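Local coordinates for putative exported protein (Bacteroides fragilis, PDB 3FZX) that is of uncharacterised function but binds calcium ions, as a putative exported beta barrel of YmcC-like fold that may bind lipid, at residues A[8-13]-A[108-113]; A[148-153]-A[164-169]; A[184-189]-A[197-202]. All blocks are in the same frame, centred on the assembly; numbering follows the deposited sequence.

Contact 1: A[8-13]-A[108-113]; sequences AFFFPN and YPDAFS
Phe10 sets its CG anti to its own carbonyl carbon (chi1 -61°), on the side of Tyr108, Asp110 and Phe112, while Asp110 turns its CG anti to the backbone N (chi1 -179°), which places that carbon beside Ala8 CB. The Phe10 ring does most of the work. Its CD2 lies 4.0 Å from Tyr108 CB, and its neighbour CE2 is 3.5 Å from Tyr108 O. CZ meets Asp110 CA at the ring edge, 3.9 Å away. On the next corner Phe10 CE1 approaches Phe112 CE2 to 3.7 Å, lying at the rim of the Phe112 ring and close to its plane. A flat ring suits this place, since different atoms around it touch carbonyl oxygens, Asp110 CA and the Phe112 rim. Phe10 is itself the centre of an inverse gamma turn.

The polar link is slight: Ala8 N gives a weak hydrogen bond of 3.5 Å to Asp110 OD2, and the small methyl CB of Ala8 leaves the carboxylate room to approach. The other oxygen, Asp110 OD1, accepts from Ser113 N at 3.0 Å in an Asx motif, met from above the carboxylate plane. Aspartate suits the spot because its short side chain can serve its own turn with one oxygen and the N-terminal segment with the other.

Neither segment is regular. Residues 8-13 precede strand 18-25, with Phe9 and Phe11 packed on strands 47-58, 63-74 and 77-81; residues 108-113 follow strand 99-107, where Tyr108 touches strand 77-81 and hydrogen-bonds Glu187 of strand 180-190.

Contact 2: A[148-153]-A[164-169]; sequences REFVTT and YCTKVK
Val151 and Lys167 meet through backbone and side chain alike. Val151 N donates to Lys167 O at 2.9 Å, and Val151 CG1 lies 3.7 Å from CD of the lysine, whose CG is anti to the backbone N (chi1 -177°) and whose chain is fully extended. The long methylene chain gives the branched valine an apolar surface. CG2, the other valine branch, rests on Lys169 CB. Thr152 O takes the Lys167 N-H at 2.8 Å, so Val151 and Thr152 together face one residue: a classic beta bulge in the antiparallel hairpin of strands 136-158 and 161-175. Before the bulge, Glu149 and Lys169 form a regular hydrogen-bonded pair, Glu149 N to Lys169 O at 2.8 Å. Beyond it, Thr153 OG1 and Tyr164 OH share a hydrogen bond of 2.7 Å.

Phe150 presents its ring edge to Thr166 CG2, with Phe150 CD1 3.9 Å away. Farther out, Arg148 hydrogen-bonds Asp125 O and Asn107 O, and the Phe150 backbone bonds Gly119 and Asp120 in the loop before strand 127-133. Glu149 is a calcium ligand in a structure of this protein but does not bind here; the ion lies about 4 Å from its side chain.

Contact 3: A[184-189]-A[197-202]; sequences YGYEWY and RSEQYN
Trp188 lies alongside Arg197, both side chains pointing the same way, and Tyr184 lies against Tyr201 CB; these pairs dominate the contact. The arginine CG is anti to the backbone N (chi1 179°) and the chain runs straight to NE, which lays its methylenes on the indole. Arg197 CD sits over one face of the six-membered ring, 3.9 Å from the Trp188 ring centroid, as a CH-pi contact, while the guanidinium turns its edge to the indole, the two planes 71° apart. Tryptophan offers a broad face to this long aliphatic run, and its NE1 hydrogen-bonds Glu154.

At the other end, Tyr184 CG takes the crowded position between backbone N and carbonyl carbon (chi1 72°), which sets it on the side of Tyr201. The ring planes are nearly parallel, yet slid so far apart that they barely overlap. Instead Tyr201 CB lies over the Tyr184 face, 3.8 Å from the ring centroid, and Tyr184 OH reaches the rim of the Tyr201 face.

Both pairs belong to the antiparallel beta hairpin of strands 180-190 and 194-202, in register from Tyr184 with Tyr201 to Trp188 with Arg197. Tyr186, its CD2 3.8 Å from Tyr201 CE1, completes an aromatic cluster. Gly185 and Gln200 form a non-hydrogen-bonded pair.

Glu199 links its strand neighbours Arg197 and Tyr201. Glu199 OE2 accepts from Arg197 NE at 2.9 Å and from Arg197 NH2 at 2.8 Å, a side-on salt bridge with both donors on one oxygen. Glu199 OE1 takes the Tyr201 OH at 2.7 Å from above the carboxylate plane. Glutamate suits the place, since its two oxygens hold a cation and a phenol at once, and across the contact Glu199 OE2 also lies 3.6 Å from Trp188 CH2. On the reverse face Ser198 hydrogen-bonds Ser211.

The three contacts follow one another along the chain, each closing before the next opens. Contacts 2 and 3 are successive hairpins of one closed antiparallel barrel, their centres about 10 Å apart; strands 161-175 and 180-190 are neighbours, joined by probable backbone hydrogen bonds such as Val168 N to Glu187 O. Contact 1 is made of loop segments, and its centre lies about 12 Å from that of contact 2 and about 18 Å from that of contact 3, yet it touches both: Phe112 packs on Thr166, and Pro109 O probably bonds Tyr189 OH. Loop and barrel wall are thus packed together, with the calcium-binding Gly119, Asp121 and Asp122 following residues 108-113 in the same inter-strand loop.

Contact 1: A[8-13]-A[108-113]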
# COMPACT_ATOMS: atom_id res chain seq x y z
N ALA A 8 -6.43 8.31 -17.54
CA ALA A 8 -5.15 7.79 -18.03
C ALA A 8 -4.50 6.84 -17.02
O ALA A 8 -4.60 7.04 -15.81
CB ALA A 8 -4.21 8.93 -18.35
N PHE A 9 -3.82 5.82 -17.50
CA PHE A 9 -3.21 4.80 -16.65
C PHE A 9 -1.69 4.95 -16.84
O PHE A 9 -1.17 4.61 -17.89
CB PHE A 9 -3.74 3.42 -17.06
CG PHE A 9 -3.46 2.32 -16.08
CD1 PHE A 9 -2.30 1.58 -16.16
CD2 PHE A 9 -4.39 2.01 -15.09
CE1 PHE A 9 -2.03 0.56 -15.25
CE2 PHE A 9 -4.14 0.99 -14.17
CZ PHE A 9 -2.97 0.24 -14.25
N PHE A 10 -1.00 5.44 -15.82
CA PHE A 10 0.43 5.79 -15.94
C PHE A 10 1.37 4.65 -15.62
O PHE A 10 2.16 4.74 -14.70
CB PHE A 10 0.70 6.99 -15.02
CG PHE A 10 -0.10 8.17 -15.40
CD1 PHE A 10 0.14 8.81 -16.62
CD2 PHE A 10 -1.16 8.60 -14.62
CE1 PHE A 10 -0.61 9.89 -17.02
CE2 PHE A 10 -1.93 9.68 -15.02
CZ PHE A 10 -1.64 10.34 -16.23
N PHE A 11 1.28 3.57 -16.39
CA PHE A 11 2.07 2.36 -16.19
C PHE A 11 1.74 1.39 -17.33
O PHE A 11 0.64 1.43 -17.87
CB PHE A 11 1.73 1.68 -14.83
CG PHE A 11 2.76 0.68 -14.37
CD1 PHE A 11 3.98 1.12 -13.84
CD2 PHE A 11 2.52 -0.68 -14.47
CE1 PHE A 11 4.95 0.21 -13.43
CE2 PHE A 11 3.49 -1.61 -14.04
CZ PHE A 11 4.70 -1.17 -13.54
N PRO A 12 2.68 0.54 -17.74
CA PRO A 12 2.28 -0.41 -18.78
C PRO A 12 1.13 -1.30 -18.32
O PRO A 12 1.02 -1.62 -17.14
CB PRO A 12 3.54 -1.25 -18.99
CG PRO A 12 4.34 -1.03 -17.77
CD PRO A 12 4.11 0.40 -17.43
N ASN A 13 0.27 -1.66 -19.26
CA ASN A 13 -0.89 -2.45 -18.94
C ASN A 13 -1.21 -3.62 -19.87
O ASN A 13 -2.23 -4.24 -19.70
CB ASN A 13 -2.08 -1.51 -18.70
CG ASN A 13 -2.28 -0.54 -19.80
OD1 ASN A 13 -2.93 -0.87 -20.76
ND2 ASN A 13 -1.71 0.67 -19.68
N TYR A 108 -1.01 9.65 -9.04
CA TYR A 108 -0.42 10.41 -10.13
C TYR A 108 -1.54 11.07 -10.89
O TYR A 108 -2.22 10.41 -11.66
CB TYR A 108 0.43 9.52 -11.05
CG TYR A 108 1.74 9.16 -10.42
CD1 TYR A 108 1.81 8.16 -9.45
CD2 TYR A 108 2.89 9.87 -10.74
CE1 TYR A 108 3.01 7.85 -8.83
CE2 TYR A 108 4.09 9.57 -10.13
CZ TYR A 108 4.16 8.57 -9.17
OH TYR A 108 5.36 8.28 -8.56
N PRO A 109 -1.77 12.37 -10.65
CA PRO A 109 -2.84 13.04 -11.36
C PRO A 109 -2.64 13.11 -12.86
O PRO A 109 -1.51 13.07 -13.39
CB PRO A 109 -2.84 14.46 -10.79
CG PRO A 109 -1.87 14.51 -9.71
CD PRO A 109 -1.04 13.27 -9.74
N ASP A 110 -3.78 13.22 -13.53
CA ASP A 110 -3.87 13.28 -14.97
C ASP A 110 -3.96 14.74 -15.39
O ASP A 110 -5.04 15.31 -15.51
CB ASP A 110 -5.12 12.50 -15.39
CG ASP A 110 -5.32 12.46 -16.88
OD1 ASP A 110 -4.51 13.06 -17.63
OD2 ASP A 110 -6.29 11.79 -17.28
N ALA A 111 -2.79 15.35 -15.58
CA ALA A 111 -2.67 16.75 -16.03
C ALA A 111 -3.28 16.91 -17.41
O ALA A 111 -3.94 17.92 -17.71
CB ALA A 111 -1.20 17.15 -16.09
N PHE A 112 -3.09 15.87 -18.21
CA PHE A 112 -3.46 15.85 -19.63
C PHE A 112 -4.95 15.96 -19.83
O PHE A 112 -5.37 16.46 -20.86
CB PHE A 112 -2.93 14.57 -20.33
CG PHE A 112 -1.46 14.25 -20.05
CD1 PHE A 112 -0.43 14.95 -20.69
CD2 PHE A 112 -1.10 13.20 -19.18
CE1 PHE A 112 0.94 14.63 -20.45
CE2 PHE A 112 0.27 12.88 -18.94
CZ PHE A 112 1.28 13.59 -19.58
N SER A 113 -5.76 15.48 -18.88
CA SER A 113 -7.20 15.67 -18.95
C SER A 113 -7.63 16.78 -17.99
O SER A 113 -8.45 17.59 -18.37
CB SER A 113 -7.96 14.37 -18.68
OG SER A 113 -8.35 14.23 -17.32

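Contact 2: A[148-153]-A[164-169]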
# COMPACT_ATOMS: atom_id res chain seq x y z
N ARG A 148 4.97 17.21 -3.37
CA ARG A 148 5.01 17.03 -4.81
C ARG A 148 4.13 18.14 -5.42
O ARG A 148 3.10 18.53 -4.85
CB ARG A 148 4.45 15.66 -5.16
CG ARG A 148 5.19 14.52 -4.51
CD ARG A 148 4.32 13.29 -4.36
NE ARG A 148 4.10 12.68 -5.64
CZ ARG A 148 2.98 12.07 -6.05
NH1 ARG A 148 1.89 11.93 -5.29
NH2 ARG A 148 2.99 11.58 -7.29
N GLU A 149 4.57 18.69 -6.54
CA GLU A 149 3.85 19.72 -7.26
C GLU A 149 4.13 19.68 -8.76
O GLU A 149 5.20 19.26 -9.22
CB GLU A 149 4.20 21.11 -6.73
CG GLU A 149 5.62 21.54 -7.00
CD GLU A 149 5.94 22.91 -6.39
OE1 GLU A 149 5.12 23.48 -5.66
OE2 GLU A 149 7.03 23.41 -6.65
N PHE A 150 3.16 20.18 -9.49
CA PHE A 150 3.18 20.23 -10.92
C PHE A 150 4.14 21.33 -11.38
O PHE A 150 4.14 22.42 -10.83
CB PHE A 150 1.75 20.49 -11.43
CG PHE A 150 1.65 20.65 -12.90
CD1 PHE A 150 1.57 19.53 -13.73
CD2 PHE A 150 1.63 21.91 -13.48
CE1 PHE A 150 1.46 19.66 -15.11
CE2 PHE A 150 1.52 22.05 -14.86
CZ PHE A 150 1.44 20.92 -15.68
N VAL A 151 4.92 21.03 -12.42
CA VAL A 151 5.84 21.99 -13.05
C VAL A 151 5.33 22.37 -14.45
O VAL A 151 5.05 23.53 -14.74
CB VAL A 151 7.27 21.43 -13.13
CG1 VAL A 151 8.19 22.41 -13.87
CG2 VAL A 151 7.80 21.10 -11.71
N THR A 152 5.21 21.37 -15.31
CA THR A 152 4.78 21.57 -16.67
C THR A 152 4.46 20.22 -17.34
O THR A 152 4.60 19.13 -16.72
CB THR A 152 5.89 22.29 -17.50
OG1 THR A 152 5.34 22.70 -18.75
CG2 THR A 152 7.12 21.39 -17.76
N THR A 153 4.01 20.30 -18.59
CA THR A 153 3.97 19.12 -19.46
C THR A 153 4.88 19.43 -20.64
O THR A 153 4.94 20.57 -21.09
CB THR A 153 2.57 18.72 -19.92
OG1 THR A 153 2.01 19.76 -20.73
CG2 THR A 153 1.67 18.45 -18.69
N TYR A 164 5.47 12.56 -24.45
CA TYR A 164 4.87 13.74 -23.83
C TYR A 164 4.58 13.37 -22.40
O TYR A 164 3.88 12.38 -22.14
CB TYR A 164 3.60 14.19 -24.57
CG TYR A 164 3.20 15.61 -24.24
CD1 TYR A 164 3.98 16.68 -24.66
CD2 TYR A 164 2.05 15.90 -23.50
CE1 TYR A 164 3.66 17.99 -24.37
CE2 TYR A 164 1.70 17.24 -23.20
CZ TYR A 164 2.52 18.27 -23.65
OH TYR A 164 2.24 19.59 -23.39
N CYS A 165 5.15 14.13 -21.47
CA CYS A 165 5.13 13.82 -20.05
C CYS A 165 4.61 14.94 -19.18
O CYS A 165 4.64 16.12 -19.57
CB CYS A 165 6.56 13.58 -19.57
SG CYS A 165 7.24 12.10 -20.20
N THR A 166 4.18 14.56 -17.98
CA THR A 166 3.94 15.50 -16.90
C THR A 166 5.19 15.56 -16.03
O THR A 166 5.72 14.51 -15.64
CB THR A 166 2.73 15.07 -16.04
OG1 THR A 166 1.55 15.25 -16.82
CG2 THR A 166 2.64 15.91 -14.74
N LYS A 167 5.67 16.77 -15.75
CA LYS A 167 6.84 17.02 -14.91
C LYS A 167 6.40 17.48 -13.53
O LYS A 167 5.63 18.42 -13.40
CB LYS A 167 7.74 18.09 -15.50
CG LYS A 167 9.03 18.34 -14.70
CD LYS A 167 9.88 19.41 -15.34
CE LYS A 167 11.07 19.79 -14.49
NZ LYS A 167 12.03 20.67 -15.28
N VAL A 168 6.93 16.80 -12.53
CA VAL A 168 6.62 17.03 -11.14
C VAL A 168 7.92 17.32 -10.37
O VAL A 168 8.98 16.81 -10.73
CB VAL A 168 5.92 15.77 -10.58
CG1 VAL A 168 5.78 15.84 -9.08
CG2 VAL A 168 4.54 15.64 -11.20
N LYS A 169 7.84 18.20 -9.38
CA LYS A 169 8.95 18.47 -8.47
C LYS A 169 8.51 17.97 -7.09
O LYS A 169 7.34 18.07 -6.75
CB LYS A 169 9.28 19.96 -8.42
CG LYS A 169 10.44 20.33 -7.49
CD LYS A 169 10.82 21.82 -7.52
CE LYS A 169 11.90 22.15 -6.43
NZ LYS A 169 12.32 23.61 -6.35

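Contact 3: A[184-189]-A[197-202]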
# COMPACT_ATOMS: atom_id res chain seq x y z
N TYR A 184 15.80 17.17 -3.07
CA TYR A 184 14.63 17.38 -3.90
C TYR A 184 14.84 16.64 -5.23
O TYR A 184 15.94 16.13 -5.51
CB TYR A 184 14.33 18.89 -4.05
CG TYR A 184 15.28 19.66 -4.92
CD1 TYR A 184 16.45 20.20 -4.39
CD2 TYR A 184 15.02 19.83 -6.28
CE1 TYR A 184 17.35 20.90 -5.21
CE2 TYR A 184 15.92 20.53 -7.11
CZ TYR A 184 17.07 21.06 -6.56
OH TYR A 184 17.95 21.75 -7.36
N GLY A 185 13.77 16.49 -6.00
CA GLY A 185 13.88 15.77 -7.26
C GLY A 185 12.82 16.19 -8.25
O GLY A 185 11.92 16.94 -7.91
N TYR A 186 12.98 15.72 -9.48
CA TYR A 186 11.99 15.91 -10.51
C TYR A 186 11.67 14.55 -11.10
O TYR A 186 12.53 13.67 -11.17
CB TYR A 186 12.52 16.78 -11.64
CG TYR A 186 12.88 18.20 -11.26
CD1 TYR A 186 11.90 19.18 -11.09
CD2 TYR A 186 14.21 18.59 -11.14
CE1 TYR A 186 12.24 20.52 -10.74
CE2 TYR A 186 14.56 19.91 -10.82
CZ TYR A 186 13.58 20.85 -10.63
OH TYR A 186 13.97 22.11 -10.30
N GLU A 187 10.43 14.36 -11.52
CA GLU A 187 10.10 13.20 -12.33
C GLU A 187 9.12 13.55 -13.44
O GLU A 187 8.36 14.55 -13.37
CB GLU A 187 9.67 11.98 -11.50
CG GLU A 187 8.43 12.10 -10.70
CD GLU A 187 8.17 10.85 -9.82
OE1 GLU A 187 9.14 10.24 -9.30
OE2 GLU A 187 7.00 10.48 -9.62
N TRP A 188 9.21 12.76 -14.49
CA TRP A 188 8.45 12.95 -15.67
C TRP A 188 7.71 11.64 -15.89
O TRP A 188 8.36 10.57 -15.87
CB TRP A 188 9.36 13.21 -16.85
CG TRP A 188 10.00 14.57 -16.92
CD1 TRP A 188 9.57 15.63 -17.67
CD2 TRP A 188 11.23 14.99 -16.32
NE1 TRP A 188 10.43 16.68 -17.55
CE2 TRP A 188 11.47 16.31 -16.74
CE3 TRP A 188 12.14 14.37 -15.45
CZ2 TRP A 188 12.58 17.05 -16.31
CZ3 TRP A 188 13.25 15.10 -15.03
CH2 TRP A 188 13.47 16.43 -15.47
N TYR A 189 6.39 11.70 -16.07
CA TYR A 189 5.61 10.48 -16.30
C TYR A 189 4.62 10.61 -17.45
O TYR A 189 4.18 11.71 -17.78
CB TYR A 189 4.92 10.01 -15.03
CG TYR A 189 3.89 10.94 -14.44
CD1 TYR A 189 4.25 11.92 -13.50
CD2 TYR A 189 2.54 10.82 -14.77
CE1 TYR A 189 3.29 12.77 -12.94
CE2 TYR A 189 1.56 11.66 -14.21
CZ TYR A 189 1.94 12.62 -13.29
OH TYR A 189 1.00 13.41 -12.70
N ARG A 197 11.56 9.65 -16.81
CA ARG A 197 12.81 10.24 -16.39
C ARG A 197 12.66 10.72 -14.96
O ARG A 197 11.56 11.10 -14.55
CB ARG A 197 13.16 11.40 -17.31
CG ARG A 197 14.46 12.13 -16.95
CD ARG A 197 14.71 13.37 -17.84
NE ARG A 197 15.96 14.01 -17.43
CZ ARG A 197 17.19 13.65 -17.84
NH1 ARG A 197 17.38 12.68 -18.73
NH2 ARG A 197 18.25 14.28 -17.35
N SER A 198 13.75 10.67 -14.20
CA SER A 198 13.79 11.27 -12.88
C SER A 198 15.19 11.77 -12.60
O SER A 198 16.17 11.29 -13.19
CB SER A 198 13.39 10.29 -11.79
OG SER A 198 14.44 9.38 -11.55
N GLU A 199 15.28 12.74 -11.69
CA GLU A 199 16.55 13.34 -11.29
C GLU A 199 16.51 13.63 -9.81
O GLU A 199 15.49 14.10 -9.32
CB GLU A 199 16.78 14.66 -12.02
CG GLU A 199 16.97 14.53 -13.52
CD GLU A 199 16.97 15.88 -14.22
OE1 GLU A 199 16.89 16.93 -13.55
OE2 GLU A 199 17.05 15.88 -15.45
N GLN A 200 17.62 13.35 -9.10
CA GLN A 200 17.72 13.62 -7.67
C GLN A 200 18.86 14.59 -7.38
O GLN A 200 19.95 14.46 -7.95
CB GLN A 200 17.92 12.33 -6.88
CG GLN A 200 16.73 11.35 -7.02
CD GLN A 200 16.72 10.64 -8.37
OE1 GLN A 200 17.75 10.14 -8.81
NE2 GLN A 200 15.55 10.61 -9.04
N TYR A 201 18.56 15.56 -6.50
CA TYR A 201 19.50 16.61 -6.05
C TYR A 201 19.59 16.66 -4.54
O TYR A 201 18.65 16.26 -3.86
CB TYR A 201 19.02 17.98 -6.51
CG TYR A 201 18.95 18.12 -8.00
CD1 TYR A 201 17.82 17.70 -8.69
CD2 TYR A 201 20.01 18.64 -8.74
CE1 TYR A 201 17.74 17.80 -10.05
CE2 TYR A 201 19.93 18.75 -10.13
CZ TYR A 201 18.78 18.31 -10.77
OH TYR A 201 18.62 18.37 -12.12
N ASN A 202 20.71 17.14 -4.00
CA ASN A 202 20.81 17.41 -2.55
C ASN A 202 20.33 18.82 -2.33
O ASN A 202 20.05 19.54 -3.31
CB ASN A 202 22.23 17.20 -1.98
CG ASN A 202 23.29 18.14 -2.57
OD1 ASN A 202 23.01 19.13 -3.28
ND2 ASN A 202 24.53 17.81 -2.28